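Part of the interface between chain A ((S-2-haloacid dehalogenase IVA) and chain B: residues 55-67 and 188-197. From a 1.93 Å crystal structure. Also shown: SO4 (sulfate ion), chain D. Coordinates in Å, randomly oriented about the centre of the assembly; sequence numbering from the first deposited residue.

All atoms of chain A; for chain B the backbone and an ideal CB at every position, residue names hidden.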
ATOM      1  N   LEU A  55       1.853   5.931  -2.545  1.00 18.99           N
ATOM      2  CA  LEU A  55       1.116   4.799  -3.094  1.00 20.80           C
ATOM      3  C   LEU A  55       0.112   4.196  -2.116  1.00 20.22           C
ATOM      4  O   LEU A  55      -1.013   3.957  -2.504  1.00 20.49           O
ATOM      5  CB  LEU A  55       2.075   3.725  -3.603  1.00 20.42           C
ATOM      6  CG  LEU A  55       2.839   4.155  -4.856  1.00 23.37           C
ATOM      7  CD1 LEU A  55       3.860   3.080  -5.200  1.00 24.36           C
ATOM      8  CD2 LEU A  55       1.929   4.504  -6.076  1.00 24.88           C
ATOM      9  N   GLU A  56       0.521   3.977  -0.857  1.00 18.50           N
ATOM     10  CA  GLU A  56      -0.395   3.541   0.211  1.00 18.83           C
ATOM     11  C   GLU A  56      -1.657   4.413   0.222  1.00 21.19           C
ATOM     12  O   GLU A  56      -2.781   3.881   0.224  1.00 21.48           O
ATOM     13  CB  GLU A  56       0.275   3.571   1.603  1.00 17.75           C
ATOM     14  CG  GLU A  56      -0.774   3.503   2.728  1.00 18.87           C
ATOM     15  CD  GLU A  56      -0.218   3.494   4.137  1.00 19.72           C
ATOM     16  OE1 GLU A  56       0.837   2.887   4.374  1.00 21.63           O
ATOM     17  OE2 GLU A  56      -0.873   4.082   5.022  1.00 22.04           O
ATOM     18  N   TYR A  57      -1.475   5.747   0.175  1.00 20.63           N
ATOM     19  CA  TYR A  57      -2.599   6.670   0.288  1.00 21.18           C
ATOM     20  C   TYR A  57      -3.513   6.517  -0.930  1.00 21.06           C
ATOM     21  O   TYR A  57      -4.733   6.574  -0.775  1.00 20.64           O
ATOM     22  CB  TYR A  57      -2.160   8.132   0.439  1.00 20.34           C
ATOM     23  CG  TYR A  57      -1.354   8.486   1.699  1.00 21.32           C
ATOM     24  CD1 TYR A  57      -1.436   7.710   2.866  1.00 20.56           C
ATOM     25  CD2 TYR A  57      -0.536   9.620   1.708  1.00 20.47           C
ATOM     26  CE1 TYR A  57      -0.693   8.052   4.026  1.00 19.99           C
ATOM     27  CE2 TYR A  57       0.208   9.986   2.872  1.00 20.47           C
ATOM     28  CZ  TYR A  57       0.115   9.184   4.003  1.00 20.51           C
ATOM     29  OH  TYR A  57       0.851   9.503   5.106  1.00 22.73           O
ATOM     30  N   SER A  58      -2.928   6.317  -2.112  1.00 19.02           N
ATOM     31  CA  SER A  58      -3.721   6.166  -3.347  1.00 22.16           C
ATOM     32  C   SER A  58      -4.635   4.918  -3.227  1.00 21.94           C
ATOM     33  O   SER A  58      -5.854   4.985  -3.554  1.00 21.57           O
ATOM     34  CB  SER A  58      -2.834   6.127  -4.627  1.00 19.18           C
ATOM     35  OG  SER A  58      -2.223   4.861  -4.837  1.00 20.57           O
ATOM     36  N   TRP A  59      -4.063   3.836  -2.676  1.00 19.97           N
ATOM     37  CA  TRP A  59      -4.801   2.565  -2.543  1.00 20.63           C
ATOM     38  C   TRP A  59      -5.837   2.610  -1.433  1.00 21.77           C
ATOM     39  O   TRP A  59      -7.005   2.287  -1.662  1.00 20.11           O
ATOM     40  CB  TRP A  59      -3.882   1.368  -2.329  1.00 19.92           C
ATOM     41  CG  TRP A  59      -2.876   1.182  -3.445  1.00 20.30           C
ATOM     42  CD1 TRP A  59      -3.098   1.352  -4.785  1.00 19.83           C
ATOM     43  CD2 TRP A  59      -1.493   0.833  -3.305  1.00 19.60           C
ATOM     44  NE1 TRP A  59      -1.943   1.107  -5.498  1.00 20.30           N
ATOM     45  CE2 TRP A  59      -0.940   0.786  -4.608  1.00 21.49           C
ATOM     46  CE3 TRP A  59      -0.660   0.550  -2.195  1.00 20.24           C
ATOM     47  CZ2 TRP A  59       0.418   0.473  -4.834  1.00 19.77           C
ATOM     48  CZ3 TRP A  59       0.681   0.242  -2.423  1.00 20.54           C
ATOM     49  CH2 TRP A  59       1.206   0.206  -3.731  1.00 19.67           C
ATOM     50  N   THR A  60      -5.407   2.963  -0.222  1.00 20.84           N
ATOM     51  CA  THR A  60      -6.316   2.942   0.896  1.00 20.97           C
ATOM     52  C   THR A  60      -7.430   3.963   0.755  1.00 20.22           C
ATOM     53  O   THR A  60      -8.543   3.701   1.165  1.00 20.76           O
ATOM     54  CB  THR A  60      -5.577   3.166   2.232  1.00 19.56           C
ATOM     55  OG1 THR A  60      -4.991   4.454   2.205  1.00 19.08           O
ATOM     56  CG2 THR A  60      -4.496   2.068   2.488  1.00 16.79           C
ATOM     57  N   ARG A  61      -7.152   5.148   0.195  1.00 20.48           N
ATOM     58  CA  ARG A  61      -8.206   6.151   0.032  1.00 21.95           C
ATOM     59  C   ARG A  61      -9.248   5.719  -0.997  1.00 22.96           C
ATOM     60  O   ARG A  61     -10.404   6.081  -0.892  1.00 21.78           O
ATOM     61  CB  ARG A  61      -7.645   7.503  -0.377  1.00 21.62           C
ATOM     62  CG  ARG A  61      -7.115   8.349   0.812  1.00 21.91           C
ATOM     63  CD  ARG A  61      -6.423   9.532   0.191  1.00 23.31           C
ATOM     64  NE  ARG A  61      -6.042  10.606   1.090  1.00 20.79           N
ATOM     65  CZ  ARG A  61      -6.802  11.654   1.412  1.00 22.98           C
ATOM     66  NH1 ARG A  61      -8.063  11.772   0.995  1.00 21.92           N
ATOM     67  NH2 ARG A  61      -6.296  12.572   2.206  1.00 20.83           N
ATOM     68  N   THR A  62      -8.832   4.964  -2.003  1.00 19.29           N
ATOM     69  CA  THR A  62      -9.805   4.427  -2.962  1.00 21.00           C
ATOM     70  C   THR A  62     -10.708   3.375  -2.293  1.00 20.67           C
ATOM     71  O   THR A  62     -11.930   3.416  -2.428  1.00 21.87           O
ATOM     72  CB  THR A  62      -9.102   3.804  -4.180  1.00 21.91           C
ATOM     73  OG1 THR A  62      -8.366   4.814  -4.841  1.00 22.56           O
ATOM     74  CG2 THR A  62     -10.150   3.251  -5.238  1.00 20.61           C
ATOM     75  N   LEU A  63     -10.091   2.478  -1.532  1.00 21.75           N
ATOM     76  CA  LEU A  63     -10.825   1.447  -0.779  1.00 21.26           C
ATOM     77  C   LEU A  63     -11.839   2.023   0.208  1.00 22.56           C
ATOM     78  O   LEU A  63     -12.908   1.473   0.403  1.00 22.08           O
ATOM     79  CB  LEU A  63      -9.806   0.549  -0.063  1.00 21.42           C
ATOM     80  CG  LEU A  63      -9.075  -0.452  -0.997  1.00 21.14           C
ATOM     81  CD1 LEU A  63      -7.939  -1.113  -0.225  1.00 21.59           C
ATOM     82  CD2 LEU A  63     -10.064  -1.519  -1.532  1.00 21.71           C
ATOM     83  N   MET A  64     -11.501   3.143   0.837  1.00 20.91           N
ATOM     84  CA  MET A  64     -12.370   3.697   1.827  1.00 22.70           C
ATOM     85  C   MET A  64     -13.252   4.827   1.264  1.00 23.06           C
ATOM     86  O   MET A  64     -14.030   5.419   1.998  1.00 23.23           O
ATOM     87  CB  MET A  64     -11.565   4.106   3.097  1.00 23.63           C
ATOM     88  CG  MET A  64     -10.814   5.443   2.948  1.00 22.83           C
ATOM     89  SD  MET A  64      -9.956   5.857   4.516  1.00 24.56           S
ATOM     90  CE  MET A  64      -8.477   4.911   4.505  1.00 22.10           C
ATOM     91  N   HIS A  65     -13.136   5.103  -0.037  1.00 22.26           N
ATOM     92  CA  HIS A  65     -13.978   6.108  -0.714  1.00 23.66           C
ATOM     93  C   HIS A  65     -13.699   7.545  -0.222  1.00 22.97           C
ATOM     94  O   HIS A  65     -14.626   8.327  -0.011  1.00 21.03           O
ATOM     95  CB  HIS A  65     -15.490   5.737  -0.685  1.00 25.55           C
ATOM     96  CG  HIS A  65     -15.760   4.312  -1.074  1.00 27.38           C
ATOM     97  ND1 HIS A  65     -15.776   3.889  -2.383  1.00 31.50           N
ATOM     98  CD2 HIS A  65     -16.005   3.208  -0.326  1.00 30.51           C
ATOM     99  CE1 HIS A  65     -16.002   2.583  -2.427  1.00 32.08           C
ATOM    100  NE2 HIS A  65     -16.134   2.144  -1.189  1.00 29.84           N
ATOM    101  N   GLN A  66     -12.423   7.869  -0.013  1.00 19.49           N
ATOM    102  CA  GLN A  66     -12.062   9.242   0.347  1.00 21.48           C
ATOM    103  C   GLN A  66     -10.943   9.697  -0.608  1.00 22.77           C
ATOM    104  O   GLN A  66      -9.823   9.972  -0.191  1.00 21.86           O
ATOM    105  CB  GLN A  66     -11.585   9.304   1.807  1.00 20.78           C
ATOM    106  CG  GLN A  66     -11.287  10.734   2.300  1.00 22.34           C
ATOM    107  CD  GLN A  66     -12.536  11.539   2.657  1.00 27.32           C
ATOM    108  OE1 GLN A  66     -13.631  10.977   2.853  1.00 27.62           O
ATOM    109  NE2 GLN A  66     -12.386  12.874   2.709  1.00 27.17           N
ATOM    110  N   TYR A  67     -11.271   9.814  -1.885  1.00 22.16           N
ATOM    111  CA  TYR A  67     -10.323  10.309  -2.892  1.00 20.27           C
ATOM    112  C   TYR A  67      -9.852  11.749  -2.653  1.00 22.23           C
ATOM    113  O   TYR A  67     -10.656  12.640  -2.291  1.00 21.23           O
ATOM    114  CB  TYR A  67     -10.988  10.214  -4.290  1.00 20.95           C
ATOM    115  CG  TYR A  67     -10.109  10.738  -5.414  1.00 20.13           C
ATOM    116  CD1 TYR A  67      -9.206   9.891  -6.051  1.00 19.43           C
ATOM    117  CD2 TYR A  67     -10.122  12.094  -5.768  1.00 20.36           C
ATOM    118  CE1 TYR A  67      -8.348  10.355  -7.063  1.00 19.55           C
ATOM    119  CE2 TYR A  67      -9.279  12.572  -6.799  1.00 22.20           C
ATOM    120  CZ  TYR A  67      -8.403  11.667  -7.434  1.00 21.34           C
ATOM    121  OH  TYR A  67      -7.575  12.075  -8.444  1.00 20.56           O
TER
ATOM    122  N   UNK B 188      -2.642   3.413  11.028  1.00 21.27           N
ATOM    123  CA  UNK B 188      -3.334   4.647  10.657  1.00 21.92           C
ATOM    124  C   UNK B 188      -4.367   4.497   9.529  1.00 20.47           C
ATOM    125  O   UNK B 188      -5.392   5.151   9.576  1.00 18.19           O
ATOM    126  CB  UNK B 188      -2.295   5.690  10.241  1.00 21.92           C
ATOM    127  N   UNK B 189      -4.096   3.635   8.535  1.00 19.23           N
ATOM    128  CA  UNK B 189      -5.008   3.396   7.408  1.00 19.99           C
ATOM    129  C   UNK B 189      -6.319   2.686   7.897  1.00 20.06           C
ATOM    130  O   UNK B 189      -7.392   2.912   7.379  1.00 19.38           O
ATOM    131  CB  UNK B 189      -4.306   2.551   6.343  1.00 19.99           C
ATOM    132  N   UNK B 190      -6.173   1.846   8.904  1.00 17.88           N
ATOM    133  CA  UNK B 190      -7.241   1.074   9.509  1.00 21.09           C
ATOM    134  C   UNK B 190      -8.106   2.009  10.363  1.00 20.77           C
ATOM    135  O   UNK B 190      -9.338   1.946  10.298  1.00 23.68           O
ATOM    136  CB  UNK B 190      -6.677  -0.075  10.346  1.00 21.09           C
ATOM    137  N   UNK B 191      -7.474   2.886  11.139  1.00 22.28           N
ATOM    138  CA  UNK B 191      -8.196   3.975  11.842  1.00 23.25           C
ATOM    139  C   UNK B 191      -8.915   4.918  10.847  1.00 22.23           C
ATOM    140  O   UNK B 191     -10.002   5.375  11.122  1.00 25.00           O
ATOM    141  CB  UNK B 191      -7.220   4.780  12.702  1.00 23.25           C
ATOM    142  N   UNK B 192      -8.275   5.227   9.725  1.00 22.68           N
ATOM    143  CA  UNK B 192      -8.892   6.048   8.691  1.00 23.98           C
ATOM    144  C   UNK B 192     -10.160   5.408   8.162  1.00 23.30           C
ATOM    145  O   UNK B 192     -11.191   6.054   8.133  1.00 22.16           O
ATOM    146  CB  UNK B 192      -7.910   6.289   7.543  1.00 23.98           C
ATOM    147  N   UNK B 193     -10.081   4.119   7.797  1.00 22.59           N
ATOM    148  CA  UNK B 193     -11.237   3.377   7.316  1.00 23.33           C
ATOM    149  C   UNK B 193     -12.353   3.221   8.338  1.00 25.30           C
ATOM    150  O   UNK B 193     -13.522   3.466   8.013  1.00 24.42           O
ATOM    151  CB  UNK B 193     -10.789   1.990   6.851  1.00 23.33           C
ATOM    152  N   UNK B 194     -11.986   2.814   9.563  1.00 23.35           N
ATOM    153  CA  UNK B 194     -12.916   2.635  10.673  1.00 21.24           C
ATOM    154  C   UNK B 194     -13.595   3.938  11.082  1.00 22.22           C
ATOM    155  O   UNK B 194     -14.797   3.957  11.378  1.00 23.77           O
ATOM    156  CB  UNK B 194     -12.182   2.038  11.875  1.00 21.24           C
ATOM    157  N   UNK B 195     -12.834   5.017  11.091  1.00 22.16           N
ATOM    158  CA  UNK B 195     -13.327   6.354  11.484  1.00 21.52           C
ATOM    159  C   UNK B 195     -14.282   6.896  10.438  1.00 24.89           C
ATOM    160  O   UNK B 195     -15.392   7.384  10.771  1.00 22.02           O
ATOM    161  CB  UNK B 195     -12.165   7.329  11.682  1.00 21.52           C
ATOM    162  N   UNK B 196     -13.882   6.792   9.168  1.00 25.88           N
ATOM    163  CA  UNK B 196     -14.790   7.167   8.068  1.00 26.26           C
ATOM    164  C   UNK B 196     -16.080   6.339   8.065  1.00 26.54           C
ATOM    165  O   UNK B 196     -17.152   6.886   7.867  1.00 29.03           O
ATOM    166  CB  UNK B 196     -14.077   7.002   6.724  1.00 26.26           C
ATOM    167  N   UNK B 197     -15.977   5.042   8.314  1.00 24.82           N
ATOM    168  CA  UNK B 197     -17.151   4.189   8.495  1.00 26.13           C
ATOM    169  C   UNK B 197     -18.065   4.647   9.650  1.00 28.42           C
ATOM    170  O   UNK B 197     -19.308   4.525   9.569  1.00 28.15           O
ATOM    171  CB  UNK B 197     -16.697   2.749   8.743  1.00 26.13           C
TER
HETATM  172  S   SO4 D1003      -9.157  15.135   2.348  1.00 30.78           S
HETATM  173  O1  SO4 D1003      -7.875  14.739   2.972  1.00 31.34           O
HETATM  174  O2  SO4 D1003      -9.755  13.942   1.738  1.00 30.76           O
HETATM  175  O3  SO4 D1003     -10.112  15.679   3.317  1.00 31.08           O
HETATM  176  O4  SO4 D1003      -8.895  16.043   1.253  1.00 32.69           O

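The stretch of chain B is one continuous helix, and it packs along one side of the chain A helix, from Glu A56 to Thr A60, and on to Met A64 and the turn that follows, with the CA atoms of Met A64 and position 193 only 5.6 Å apart.

Position 188 points its CB sideways, and nothing of chain A lies within 5.5 Å of it. Any residue at ease in a helix would suit. It is Ala B188.

At position 189 the CB points toward chain A, 3.9 Å from Thr A60 CG2 and 4.0 Å from Glu A56 OE2. A methyl group favours an apolar side chain, while the carboxylate would also welcome a donor; a branched aliphatic, aromatic or polar residue could be imagined. The residue is Trp B189, with chi1 p. Its CB packs 3.8 Å from Thr A60 CG2, and its CD1 lies 3.7 Å from Glu A56 OE2. Both chain A atoms approach the ring obliquely, and the contact is one of packing: no hydrogen bond joins the indole to the carboxylate.

Positions 190 and 191 turn their CB atoms away from chain A, which leaves their choice to other surroundings. They are Asp B190, whose carboxylate is hydrogen-bonded elsewhere in the structure, and Leu B191.

Position 192 is far more restrictive. An ideal CB would point toward chain A and stand just 3.4 Å from Met A64 CE, a tight fit even for alanine, so glycine suits best. Gly B192 leaves that space to the methionine, whose SD comes to 3.7 Å from Gly B192 C.

At position 193 the ideal CB points sideways, 4.4 Å from Met A64 CB. A small residue, alanine included, could be accommodated. Gly B193 exposes bare backbone instead, with its N 3.7 Å from Met A64 SD. The methionine thus lies along the helix backbone, its CE also 3.7 Å from Trp B189 O.

Positions 194 and 195 are out of reach of chain A, so any helix-compatible residue would serve at 194; it is Ala B194. At the second, a CB would clash with the helix's own Leu B191 O, at 3.0 Å, which favours the deposited Gly B195.

Position 196 points toward chain A again, its ideal CB 4.8 Å from Met A64 SD. In another direction from this CB lie the carbonyls of Met A64 and His A65 and the amide oxygen of Gln A66, acceptors that call for a long side chain ending in a donor; lysine or arginine would answer. Lys B196 runs past the methionine, bringing CE to 3.1 Å from Met A64 O, and NZ donates a hydrogen bond to Gln A66 OE1 at 2.8 Å. A water 3.0 Å from Lys B196 NZ accepts from it and donates to His A65 O at 3.1 Å, bridging the chains.

Position 197 starts sideways with no chain A atom near its CB, so many residues would do. Phe B197 leads its ring away.

Chain B, residues 188-197: AWDLGGAGKF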
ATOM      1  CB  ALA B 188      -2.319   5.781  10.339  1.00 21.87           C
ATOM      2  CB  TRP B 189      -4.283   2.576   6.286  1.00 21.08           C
ATOM      3  CG  TRP B 189      -3.549   1.377   6.776  1.00 20.28           C
ATOM      4  CD1 TRP B 189      -2.227   1.324   7.108  1.00 19.27           C
ATOM      5  CD2 TRP B 189      -4.091   0.065   7.074  1.00 20.84           C
ATOM      6  NE1 TRP B 189      -1.902   0.084   7.583  1.00 20.64           N
ATOM      7  CE2 TRP B 189      -3.017  -0.717   7.574  1.00 21.41           C
ATOM      8  CE3 TRP B 189      -5.373  -0.524   6.959  1.00 22.37           C
ATOM      9  CZ2 TRP B 189      -3.166  -2.067   7.992  1.00 22.80           C
ATOM     10  CZ3 TRP B 189      -5.526  -1.900   7.383  1.00 21.31           C
ATOM     11  CH2 TRP B 189      -4.423  -2.639   7.878  1.00 22.36           C
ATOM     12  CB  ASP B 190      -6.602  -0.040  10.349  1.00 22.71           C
ATOM     13  CG  ASP B 190      -7.613  -1.070  10.884  1.00 27.05           C
ATOM     14  OD1 ASP B 190      -8.754  -1.177  10.359  1.00 24.50           O
ATOM     15  OD2 ASP B 190      -7.215  -1.787  11.852  1.00 30.18           O
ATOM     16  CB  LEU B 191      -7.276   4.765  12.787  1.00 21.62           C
ATOM     17  CG  LEU B 191      -6.623   3.874  13.863  1.00 22.71           C
ATOM     18  CD1 LEU B 191      -5.287   4.480  14.264  1.00 23.55           C
ATOM     19  CD2 LEU B 191      -7.558   3.654  15.058  1.00 22.33           C
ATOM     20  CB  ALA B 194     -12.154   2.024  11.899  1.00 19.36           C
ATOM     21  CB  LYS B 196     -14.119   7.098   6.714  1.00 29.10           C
ATOM     22  CG  LYS B 196     -14.932   7.859   5.664  1.00 28.09           C
ATOM     23  CD  LYS B 196     -14.296   7.770   4.339  1.00 27.68           C
ATOM     24  CE  LYS B 196     -15.385   7.899   3.283  1.00 26.31           C
ATOM     25  NZ  LYS B 196     -15.840   9.299   3.240  1.00 25.18           N
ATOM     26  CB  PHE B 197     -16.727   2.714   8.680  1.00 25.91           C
ATOM     27  CG  PHE B 197     -17.889   1.783   8.922  1.00 26.08           C
ATOM     28  CD1 PHE B 197     -18.680   1.364   7.851  1.00 26.33           C
ATOM     29  CD2 PHE B 197     -18.203   1.359  10.215  1.00 25.36           C
ATOM     30  CE1 PHE B 197     -19.800   0.533   8.044  1.00 25.65           C
ATOM     31  CE2 PHE B 197     -19.298   0.516  10.437  1.00 26.37           C
ATOM     32  CZ  PHE B 197     -20.109   0.115   9.346  1.00 25.38           C
TER
HETATM   33  O   HOH W   1     -17.567   8.769   0.802  1.00 34.03           O
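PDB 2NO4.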